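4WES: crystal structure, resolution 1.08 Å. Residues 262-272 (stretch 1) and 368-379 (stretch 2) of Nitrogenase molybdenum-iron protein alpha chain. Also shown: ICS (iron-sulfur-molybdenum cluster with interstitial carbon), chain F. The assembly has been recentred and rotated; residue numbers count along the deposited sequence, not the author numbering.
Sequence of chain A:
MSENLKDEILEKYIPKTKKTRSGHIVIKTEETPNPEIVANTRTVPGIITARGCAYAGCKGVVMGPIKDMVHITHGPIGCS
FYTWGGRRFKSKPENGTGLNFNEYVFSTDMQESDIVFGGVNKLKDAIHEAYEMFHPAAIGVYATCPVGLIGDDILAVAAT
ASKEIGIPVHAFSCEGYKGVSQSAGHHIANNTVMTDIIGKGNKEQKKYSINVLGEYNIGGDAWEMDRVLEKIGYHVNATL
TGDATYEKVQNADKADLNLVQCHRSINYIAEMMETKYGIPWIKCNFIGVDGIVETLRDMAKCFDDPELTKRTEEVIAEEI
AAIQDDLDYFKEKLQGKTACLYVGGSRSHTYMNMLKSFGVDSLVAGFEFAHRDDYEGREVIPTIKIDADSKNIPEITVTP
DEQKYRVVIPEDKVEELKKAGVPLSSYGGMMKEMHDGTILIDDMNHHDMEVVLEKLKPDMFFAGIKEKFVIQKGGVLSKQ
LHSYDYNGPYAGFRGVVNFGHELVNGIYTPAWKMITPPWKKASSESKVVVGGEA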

ATOM      1  N   CYS A 262     -38.795  13.218  -3.454  1.00  8.87           N
ATOM      2  CA  CYS A 262     -38.481  14.289  -2.521  1.00  8.78           C
ATOM      3  C   CYS A 262     -39.504  15.415  -2.669  1.00  9.21           C
ATOM      4  O   CYS A 262     -39.443  16.193  -3.642  1.00  9.86           O
ATOM      5  N   HIS A 263     -40.451  15.499  -1.737  1.00  8.71           N
ATOM      6  CA  HIS A 263     -41.429  16.571  -1.811  1.00  9.37           C
ATOM      7  C   HIS A 263     -40.792  17.949  -1.721  1.00  9.32           C
ATOM      8  O   HIS A 263     -41.117  18.866  -2.490  1.00  9.79           O
ATOM      9  N   ARG A 264     -39.906  18.151  -0.742  1.00  8.76           N
ATOM     10  CA  ARG A 264     -39.415  19.473  -0.458  1.00  8.81           C
ATOM     11  C   ARG A 264     -38.741  20.118  -1.672  1.00  9.35           C
ATOM     12  O   ARG A 264     -38.968  21.293  -1.967  1.00  9.55           O
ATOM     13  N   SER A 265     -37.856  19.367  -2.352  1.00  8.46           N
ATOM     14  CA  SER A 265     -37.035  19.992  -3.360  1.00  8.63           C
ATOM     15  C   SER A 265     -37.743  20.221  -4.688  1.00  8.08           C
ATOM     16  O   SER A 265     -37.290  21.067  -5.462  1.00  9.64           O
ATOM     17  N   ILE A 266     -38.837  19.494  -4.962  1.00  8.69           N
ATOM     18  CA  ILE A 266     -39.394  19.479  -6.317  1.00  9.25           C
ATOM     19  C   ILE A 266     -40.859  19.788  -6.380  1.00  9.94           C
ATOM     20  O   ILE A 266     -41.446  19.819  -7.485  1.00 10.13           O
ATOM     21  N   ASN A 267     -41.524  19.975  -5.237  1.00  9.83           N
ATOM     22  CA  ASN A 267     -42.970  20.174  -5.258  1.00  9.92           C
ATOM     23  C   ASN A 267     -43.362  21.414  -6.061  1.00 10.24           C
ATOM     24  O   ASN A 267     -44.471  21.476  -6.593  1.00 10.88           O
ATOM     25  N   TYR A 268     -42.462  22.394  -6.132  1.00 10.18           N
ATOM     26  CA  TYR A 268     -42.721  23.607  -6.912  1.00 10.40           C
ATOM     27  C   TYR A 268     -43.035  23.226  -8.374  1.00 10.13           C
ATOM     28  O   TYR A 268     -44.071  23.626  -8.937  1.00 10.81           O
ATOM     29  N   ILE A 269     -42.141  22.453  -8.974  1.00 10.09           N
ATOM     30  CA  ILE A 269     -42.329  21.923 -10.339  1.00  9.63           C
ATOM     31  C   ILE A 269     -43.532  20.995 -10.444  1.00  9.87           C
ATOM     32  O   ILE A 269     -44.279  21.061 -11.430  1.00 10.50           O
ATOM     33  N   ALA A 270     -43.765  20.144  -9.441  1.00  9.73           N
ATOM     34  CA  ALA A 270     -44.937  19.282  -9.491  1.00 10.96           C
ATOM     35  C   ALA A 270     -46.209  20.103  -9.607  1.00 10.55           C
ATOM     36  O   ALA A 270     -47.086  19.833 -10.441  1.00 11.25           O
ATOM     37  N   GLU A 271     -46.328  21.124  -8.766  1.00 10.52           N
ATOM     38  CA  GLU A 271     -47.481  22.018  -8.808  1.00 11.10           C
ATOM     39  C   GLU A 271     -47.592  22.731 -10.149  1.00 11.52           C
ATOM     40  O   GLU A 271     -48.686  22.814 -10.741  1.00 11.94           O
ATOM     41  N   MET A 272     -46.490  23.306 -10.601  1.00 10.89           N
ATOM     42  CA  MET A 272     -46.528  24.106 -11.826  1.00 11.72           C
ATOM     43  C   MET A 272     -46.813  23.266 -13.057  1.00 11.66           C
ATOM     44  O   MET A 272     -47.480  23.732 -13.977  1.00 11.87           O
ATOM     45  N   GLU A 368     -33.256  19.208   8.731  1.00 10.21           N
ATOM     46  CA  GLU A 368     -32.499  20.458   8.714  1.00  9.37           C
ATOM     47  C   GLU A 368     -33.360  21.626   8.272  1.00  8.71           C
ATOM     48  O   GLU A 368     -33.260  22.706   8.873  1.00  9.93           O
ATOM     49  N   PHE A 369     -34.101  21.461   7.177  1.00  9.02           N
ATOM     50  CA  PHE A 369     -34.611  22.646   6.465  1.00  9.41           C
ATOM     51  C   PHE A 369     -35.984  22.451   5.843  1.00  9.31           C
ATOM     52  O   PHE A 369     -36.438  23.285   5.058  1.00 10.16           O
ATOM     53  N   ALA A 370     -36.660  21.351   6.177  1.00  9.16           N
ATOM     54  CA  ALA A 370     -38.003  21.130   5.675  1.00  9.86           C
ATOM     55  C   ALA A 370     -38.936  22.225   6.187  1.00  9.64           C
ATOM     56  O   ALA A 370     -38.650  22.931   7.150  1.00 10.86           O
ATOM     57  N   HIS A 371     -40.098  22.319   5.552  1.00  9.78           N
ATOM     58  CA  HIS A 371     -41.081  23.306   5.902  1.00 10.19           C
ATOM     59  C   HIS A 371     -42.205  22.633   6.708  1.00 10.19           C
ATOM     60  O   HIS A 371     -42.261  21.402   6.804  1.00 10.15           O
ATOM     61  N   ARG A 372     -43.143  23.433   7.229  1.00 10.54           N
ATOM     62  CA  ARG A 372     -44.218  22.855   8.033  1.00 10.82           C
ATOM     63  C   ARG A 372     -44.986  21.793   7.257  1.00 11.20           C
ATOM     64  O   ARG A 372     -45.433  20.811   7.856  1.00 12.01           O
ATOM     65  N   ASP A 373     -45.165  21.968   5.941  1.00 11.22           N
ATOM     66  CA  ASP A 373     -45.896  20.980   5.157  1.00 11.11           C
ATOM     67  C   ASP A 373     -45.217  19.608   5.134  1.00 11.56           C
ATOM     68  O   ASP A 373     -45.902  18.561   5.001  1.00 12.27           O
ATOM     69  N   ASP A 374     -43.886  19.569   5.153  1.00 10.37           N
ATOM     70  CA  ASP A 374     -43.191  18.279   5.201  1.00 10.34           C
ATOM     71  C   ASP A 374     -43.398  17.573   6.539  1.00 10.34           C
ATOM     72  O   ASP A 374     -43.408  16.343   6.596  1.00 11.11           O
ATOM     73  N   TYR A 375     -43.469  18.344   7.628  1.00 10.48           N
ATOM     74  CA  TYR A 375     -43.728  17.782   8.959  1.00 11.03           C
ATOM     75  C   TYR A 375     -45.188  17.409   9.152  1.00 10.98           C
ATOM     76  O   TYR A 375     -45.491  16.315   9.643  1.00 12.39           O
ATOM     77  N   GLU A 376     -46.096  18.324   8.818  1.00 11.38           N
ATOM     78  CA  GLU A 376     -47.506  18.288   9.204  1.00 11.80           C
ATOM     79  C   GLU A 376     -48.445  17.892   8.083  1.00 12.08           C
ATOM     80  O   GLU A 376     -49.637  17.648   8.326  1.00 13.21           O
ATOM     81  N   GLY A 377     -47.940  17.881   6.858  1.00 12.22           N
ATOM     82  CA  GLY A 377     -48.718  17.649   5.670  1.00 12.37           C
ATOM     83  C   GLY A 377     -49.103  18.884   4.900  1.00 12.92           C
ATOM     84  O   GLY A 377     -49.153  19.994   5.452  1.00 12.73           O
ATOM     85  N   ARG A 378     -49.342  18.726   3.612  1.00 12.45           N
ATOM     86  CA  ARG A 378     -49.669  19.850   2.751  1.00 12.32           C
ATOM     87  C   ARG A 378     -50.964  20.574   3.092  1.00 14.23           C
ATOM     88  O   ARG A 378     -51.179  21.729   2.682  1.00 15.39           O
ATOM     89  N   GLU A 379     -51.825  19.926   3.864  1.00 14.14           N
ATOM     90  CA  GLU A 379     -53.061  20.567   4.281  1.00 15.40           C
ATOM     91  C   GLU A 379     -52.799  21.822   5.100  1.00 15.69           C
ATOM     92  O   GLU A 379     -53.699  22.648   5.184  1.00 17.59           O
TER

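The contact between the two stretches is predominantly polar, burying 432 Å² over both sides, and it can be read as a chain of donors matched to acceptors. The helices 263-272 and 372-376 cross at 111°, their axes no closer than 10.8 Å.

Arg 264 contributes the largest covered area, 113 Å². Its CA-to-CB bond points toward stretch 2, and chi angles t, p, m bend the chain so that the guanidinium lies flat on the His 371 ring (chi1 m), with centres 3.5 Å apart and planes at 5°; His 371 NE2 is hydrogen-bonded elsewhere in the structure. That leaves the guanidinium edge free for hydrogen bonds. Arg 264 NH1 gives a salt-bridging bond to Asp 374 OD2 (2.8 Å, 164°) and a weak one to Asp 373 OD2 (3.3 Å, 157°); Asp 373, chi1 p, points toward stretch 1. Arg 264 NH2 donates to Tyr 268 OH (3.0 Å) within its own helix and to a water. Its approach to Asn 267 ND2, 3.2 Å from Arg 264 NH2, is no bond, since both atoms are donors. Arg 264 CG meets the edge of the Phe 369 ring, 4.3 Å from Phe 369 CE1.

His 263, chi1 t, also points toward stretch 2 and uses both ring nitrogens. His 263 ND1 donates to Asp 374 OD1 (2.8 Å, 161°), whereas His 263 NE2 accepts from Arg 378 NH2 (2.9 Å, 164°). These directions place the proton on ND1, and both partners lie near the ring plane, as lone-pair and N-H geometry require.

Asp 374 (chi1 m) starts sideways, but its carboxylate reaches stretch 1. Besides Arg 264, Asp 374 OD2 accepts from the backbone N of His 371 (2.9 Å), at the N-cap position of its helix; Asp 374 OD1 also accepts from water 1 (2.7 Å), which in turn accepts from Arg 264 N (3.0 Å). Water 2 accepts from Arg 264 NH2 (3.0 Å) and donates to Asn 267 OD1 (3.0 Å) and Asp 373 OD2 (2.7 Å), a second water bridge between the stretches.

Arg 378 (m, t, p) closes the far end. Arg 378 NH1 forms a salt bridge with Glu 271 OE2 (2.7 Å, 164°); Arg 378 NH2 also reaches Asn 267 OD1 (3.3 Å, 135°) and, weakly, Glu 271 OE2 (3.2 Å). Asn 267 (chi1 p) and Glu 271 (chi1 m) both point toward stretch 2, and Asn 267 ND2 is satisfied by His 263 O (2.9 Å).

Beside this network sits the cluster. Cys 262 SG binds ICS FE1 at 2.3 Å and accepts a capping bond from Ser 265 N (3.4 Å), while Phe 369 CZ approaches ICS S2B at 3.4 Å.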

ATOM      1  CB  CYS A 262     -37.081  14.859  -2.752  1.00  8.23           C
ATOM      2  SG  CYS A 262     -36.814  16.234  -1.648  1.00  8.76           S
ATOM      3  CB  HIS A 263     -42.491  16.398  -0.720  1.00 10.15           C
ATOM      4  CG  HIS A 263     -43.454  17.533  -0.647  1.00  9.45           C
ATOM      5  ND1 HIS A 263     -43.333  18.562   0.267  1.00 10.57           N
ATOM      6  CD2 HIS A 263     -44.559  17.820  -1.387  1.00 10.33           C
ATOM      7  CE1 HIS A 263     -44.323  19.420   0.076  1.00 11.31           C
ATOM      8  NE2 HIS A 263     -45.079  19.004  -0.930  1.00 11.41           N
ATOM      9  CB  ARG A 264     -38.422  19.407   0.736  1.00  9.04           C
ATOM     10  CG  ARG A 264     -37.815  20.723   1.167  1.00  9.33           C
ATOM     11  CD  ARG A 264     -38.781  21.719   1.772  1.00 10.36           C
ATOM     12  NE  ARG A 264     -39.516  22.510   0.786  1.00  9.96           N
ATOM     13  CZ  ARG A 264     -40.817  22.735   0.759  1.00  9.96           C
ATOM     14  NH1 ARG A 264     -41.660  22.103   1.550  1.00 10.98           N
ATOM     15  NH2 ARG A 264     -41.285  23.569  -0.161  1.00 11.13           N
ATOM     16  CB  SER A 265     -35.768  19.180  -3.657  1.00  8.72           C
ATOM     17  OG  SER A 265     -36.075  17.933  -4.279  1.00  8.77           O
ATOM     18  CB  ILE A 266     -39.104  18.116  -7.039  1.00  9.24           C
ATOM     19  CG1 ILE A 266     -38.874  18.261  -8.545  1.00 10.18           C
ATOM     20  CG2 ILE A 266     -40.128  17.077  -6.659  1.00  9.42           C
ATOM     21  CD1 ILE A 266     -37.655  19.091  -8.908  1.00 11.41           C
ATOM     22  CB  ASN A 267     -43.626  20.199  -3.863  1.00 10.39           C
ATOM     23  CG  ASN A 267     -43.339  21.455  -3.052  1.00 10.76           C
ATOM     24  OD1 ASN A 267     -44.231  22.295  -2.926  1.00 13.56           O
ATOM     25  ND2 ASN A 267     -42.141  21.574  -2.499  1.00 11.08           N
ATOM     26  CB  TYR A 268     -41.527  24.568  -6.886  1.00 10.25           C
ATOM     27  CG  TYR A 268     -40.925  24.746  -5.501  1.00  9.96           C
ATOM     28  CD1 TYR A 268     -41.411  25.686  -4.604  1.00 11.61           C
ATOM     29  CD2 TYR A 268     -39.832  23.978  -5.111  1.00 10.38           C
ATOM     30  CE1 TYR A 268     -40.861  25.802  -3.334  1.00 10.92           C
ATOM     31  CE2 TYR A 268     -39.296  24.092  -3.855  1.00 10.16           C
ATOM     32  CZ  TYR A 268     -39.793  25.015  -2.975  1.00 11.12           C
ATOM     33  OH  TYR A 268     -39.242  25.192  -1.707  1.00 11.10           O
ATOM     34  CB  ILE A 269     -41.030  21.291 -10.855  1.00  9.48           C
ATOM     35  CG1 ILE A 269     -40.094  22.383 -11.371  1.00 10.29           C
ATOM     36  CG2 ILE A 269     -41.282  20.272 -11.949  1.00 10.10           C
ATOM     37  CD1 ILE A 269     -38.669  21.945 -11.560  1.00 11.65           C
ATOM     38  CB  ALA A 270     -45.000  18.367  -8.288  1.00 10.99           C
ATOM     39  CB  GLU A 271     -47.369  23.052  -7.702  1.00 12.04           C
ATOM     40  CG  GLU A 271     -47.518  22.580  -6.268  1.00 13.70           C
ATOM     41  CD  GLU A 271     -47.251  23.679  -5.226  1.00 15.39           C
ATOM     42  OE1 GLU A 271     -46.896  24.827  -5.609  1.00 16.74           O
ATOM     43  OE2 GLU A 271     -47.396  23.402  -4.021  1.00 17.45           O
ATOM     44  CB  MET A 272     -45.259  24.943 -11.996  1.00 11.06           C
ATOM     45  CG  MET A 272     -45.163  26.033 -10.951  1.00 13.20           C
ATOM     46  SD  MET A 272     -43.793  27.186 -11.148  1.00 13.99           S
ATOM     47  CE  MET A 272     -42.429  26.193 -10.559  1.00 13.69           C
ATOM     48  CB  GLU A 368     -31.290  20.367   7.787  1.00  9.14           C
ATOM     49  CG  GLU A 368     -30.185  19.392   8.159  1.00 10.30           C
ATOM     50  CD  GLU A 368     -29.023  19.401   7.179  1.00 10.67           C
ATOM     51  OE1 GLU A 368     -28.219  18.405   7.241  1.00 11.26           O
ATOM     52  OE2 GLU A 368     -28.868  20.350   6.379  1.00 10.56           O
ATOM     53  CB  PHE A 369     -33.584  23.074   5.378  1.00  9.39           C
ATOM     54  CG  PHE A 369     -33.206  21.960   4.436  1.00  8.95           C
ATOM     55  CD1 PHE A 369     -34.108  21.446   3.509  1.00  9.33           C
ATOM     56  CD2 PHE A 369     -31.947  21.408   4.508  1.00  9.28           C
ATOM     57  CE1 PHE A 369     -33.788  20.374   2.745  1.00  9.74           C
ATOM     58  CE2 PHE A 369     -31.606  20.337   3.698  1.00  9.73           C
ATOM     59  CZ  PHE A 369     -32.532  19.798   2.851  1.00  9.71           C
ATOM     60  CB  ALA A 370     -38.514  19.767   6.113  1.00 11.30           C
ATOM     61  CB  HIS A 371     -41.651  24.011   4.661  1.00  9.78           C
ATOM     62  CG  HIS A 371     -40.626  24.696   3.813  1.00 10.08           C
ATOM     63  ND1 HIS A 371     -40.999  25.496   2.756  1.00 10.77           N
ATOM     64  CD2 HIS A 371     -39.273  24.645   3.772  1.00  9.94           C
ATOM     65  CE1 HIS A 371     -39.919  25.927   2.130  1.00 10.58           C
ATOM     66  NE2 HIS A 371     -38.855  25.428   2.719  1.00 10.80           N
ATOM     67  CB  ARG A 372     -45.169  23.937   8.535  1.00 11.67           C
ATOM     68  CG  ARG A 372     -44.632  24.718   9.731  1.00 12.22           C
ATOM     69  CD  ARG A 372     -45.660  25.703  10.250  1.00 12.81           C
ATOM     70  NE  ARG A 372     -46.869  25.013  10.675  1.00 13.14           N
ATOM     71  CZ  ARG A 372     -48.088  25.441  10.437  1.00 14.15           C
ATOM     72  NH1 ARG A 372     -48.306  26.647   9.937  1.00 15.63           N
ATOM     73  NH2 ARG A 372     -49.101  24.658  10.740  1.00 15.56           N
ATOM     74  CB  ASP A 373     -46.237  21.465   3.731  1.00 12.41           C
ATOM     75  CG  ASP A 373     -45.114  22.232   3.032  1.00 12.32           C
ATOM     76  OD1 ASP A 373     -44.490  23.125   3.622  1.00 14.88           O
ATOM     77  OD2 ASP A 373     -44.957  21.969   1.824  1.00 15.22           O
ATOM     78  CB  ASP A 374     -41.711  18.460   4.933  1.00  9.92           C
ATOM     79  CG  ASP A 374     -41.468  19.140   3.596  1.00  9.67           C
ATOM     80  OD1 ASP A 374     -41.689  18.493   2.554  1.00 10.50           O
ATOM     81  OD2 ASP A 374     -41.111  20.329   3.633  1.00 10.92           O
ATOM     82  CB  TYR A 375     -43.312  18.773  10.031  1.00 10.54           C
ATOM     83  CG  TYR A 375     -41.827  18.994  10.230  1.00 10.69           C
ATOM     84  CD1 TYR A 375     -41.065  18.099  10.965  1.00 11.10           C
ATOM     85  CD2 TYR A 375     -41.175  20.101   9.692  1.00 11.21           C
ATOM     86  CE1 TYR A 375     -39.707  18.306  11.214  1.00 10.66           C
ATOM     87  CE2 TYR A 375     -39.834  20.336   9.935  1.00 10.47           C
ATOM     88  CZ  TYR A 375     -39.090  19.438  10.704  1.00  9.91           C
ATOM     89  OH  TYR A 375     -37.770  19.621  10.954  1.00 10.34           O
ATOM     90  CB  GLU A 376     -47.925  19.653   9.732  1.00 12.22           C
ATOM     91  CG  GLU A 376     -47.140  20.161  10.941  1.00 13.18           C
ATOM     92  CD  GLU A 376     -47.495  21.561  11.357  1.00 14.07           C
ATOM     93  OE1 GLU A 376     -48.724  21.864  11.394  1.00 15.24           O
ATOM     94  OE2 GLU A 376     -46.576  22.368  11.642  1.00 13.51           O
ATOM     95  CB  ARG A 378     -49.697  19.415   1.281  1.00 14.06           C
ATOM     96  CG  ARG A 378     -48.323  19.160   0.703  1.00 11.99           C
ATOM     97  CD  ARG A 378     -48.393  18.673  -0.736  1.00 12.67           C
ATOM     98  NE  ARG A 378     -48.999  19.657  -1.623  1.00 13.55           N
ATOM     99  CZ  ARG A 378     -48.353  20.644  -2.244  1.00 14.23           C
ATOM    100  NH1 ARG A 378     -49.039  21.481  -3.012  1.00 17.25           N
ATOM    101  NH2 ARG A 378     -47.043  20.778  -2.166  1.00 13.67           N
ATOM    102  CB  GLU A 379     -53.961  19.617   5.083  1.00 20.99           C
ATOM    103  CG  GLU A 379     -53.323  18.967   6.291  1.00 29.73           C
ATOM    104  CD  GLU A 379     -52.746  17.579   5.994  1.00 41.56           C
ATOM    105  OE1 GLU A 379     -52.011  17.354   4.955  1.00 26.84           O
ATOM    106  OE2 GLU A 379     -53.025  16.705   6.842  1.00 52.08           O
TER
HETATM  107 FE1  ICS F 602     -34.576  16.109  -1.224  1.00  8.52          FE
HETATM  108 MO1  ICS F 602     -28.247  15.745   1.642  1.00  7.47          MO
HETATM  109 FE2  ICS F 602     -32.468  17.530  -0.446  1.00  8.08          FE
HETATM  110 FE3  ICS F 602     -32.115  15.116  -1.539  1.00  8.15          FE
HETATM  111 FE4  ICS F 602     -33.214  15.349   0.869  1.00  8.18          FE
HETATM  112 FE5  ICS F 602     -30.873  15.237   1.953  1.00  7.79          FE
HETATM  113 FE6  ICS F 602     -30.117  17.363   0.598  1.00  7.80          FE
HETATM  114 FE7  ICS F 602     -29.778  15.008  -0.427  1.00  7.73          FE
HETATM  115  CX  ICS F 602     -31.476  15.920   0.188  1.00  8.35           C
HETATM  116  S1A ICS F 602     -34.389  17.319   0.728  1.00  8.76           S
HETATM  117  S1B ICS F 602     -29.816  17.050   2.783  1.00  7.90           S
HETATM  118  S2A ICS F 602     -32.987  16.960  -2.582  1.00  8.61           S
HETATM  119  S2B ICS F 602     -31.049  19.210  -0.103  1.00  8.23           S
HETATM  120  S3A ICS F 602     -32.787  14.490   2.884  1.00  8.42           S
HETATM  121  S3B ICS F 602     -28.316  16.708  -0.527  1.00  7.64           S
HETATM  122  S4A ICS F 602     -33.907  13.938  -0.802  1.00  8.70           S
HETATM  123  S4B ICS F 602     -29.361  13.709   1.327  1.00  7.77           S
HETATM  124  S5A ICS F 602     -30.323  14.043  -2.332  1.00  8.36           S
HETATM  125  O   HOH W   1     -39.980  16.491   1.767  1.00 10.15           O
HETATM  126  O   HOH W   2     -44.274  23.576  -0.254  1.00 15.84           O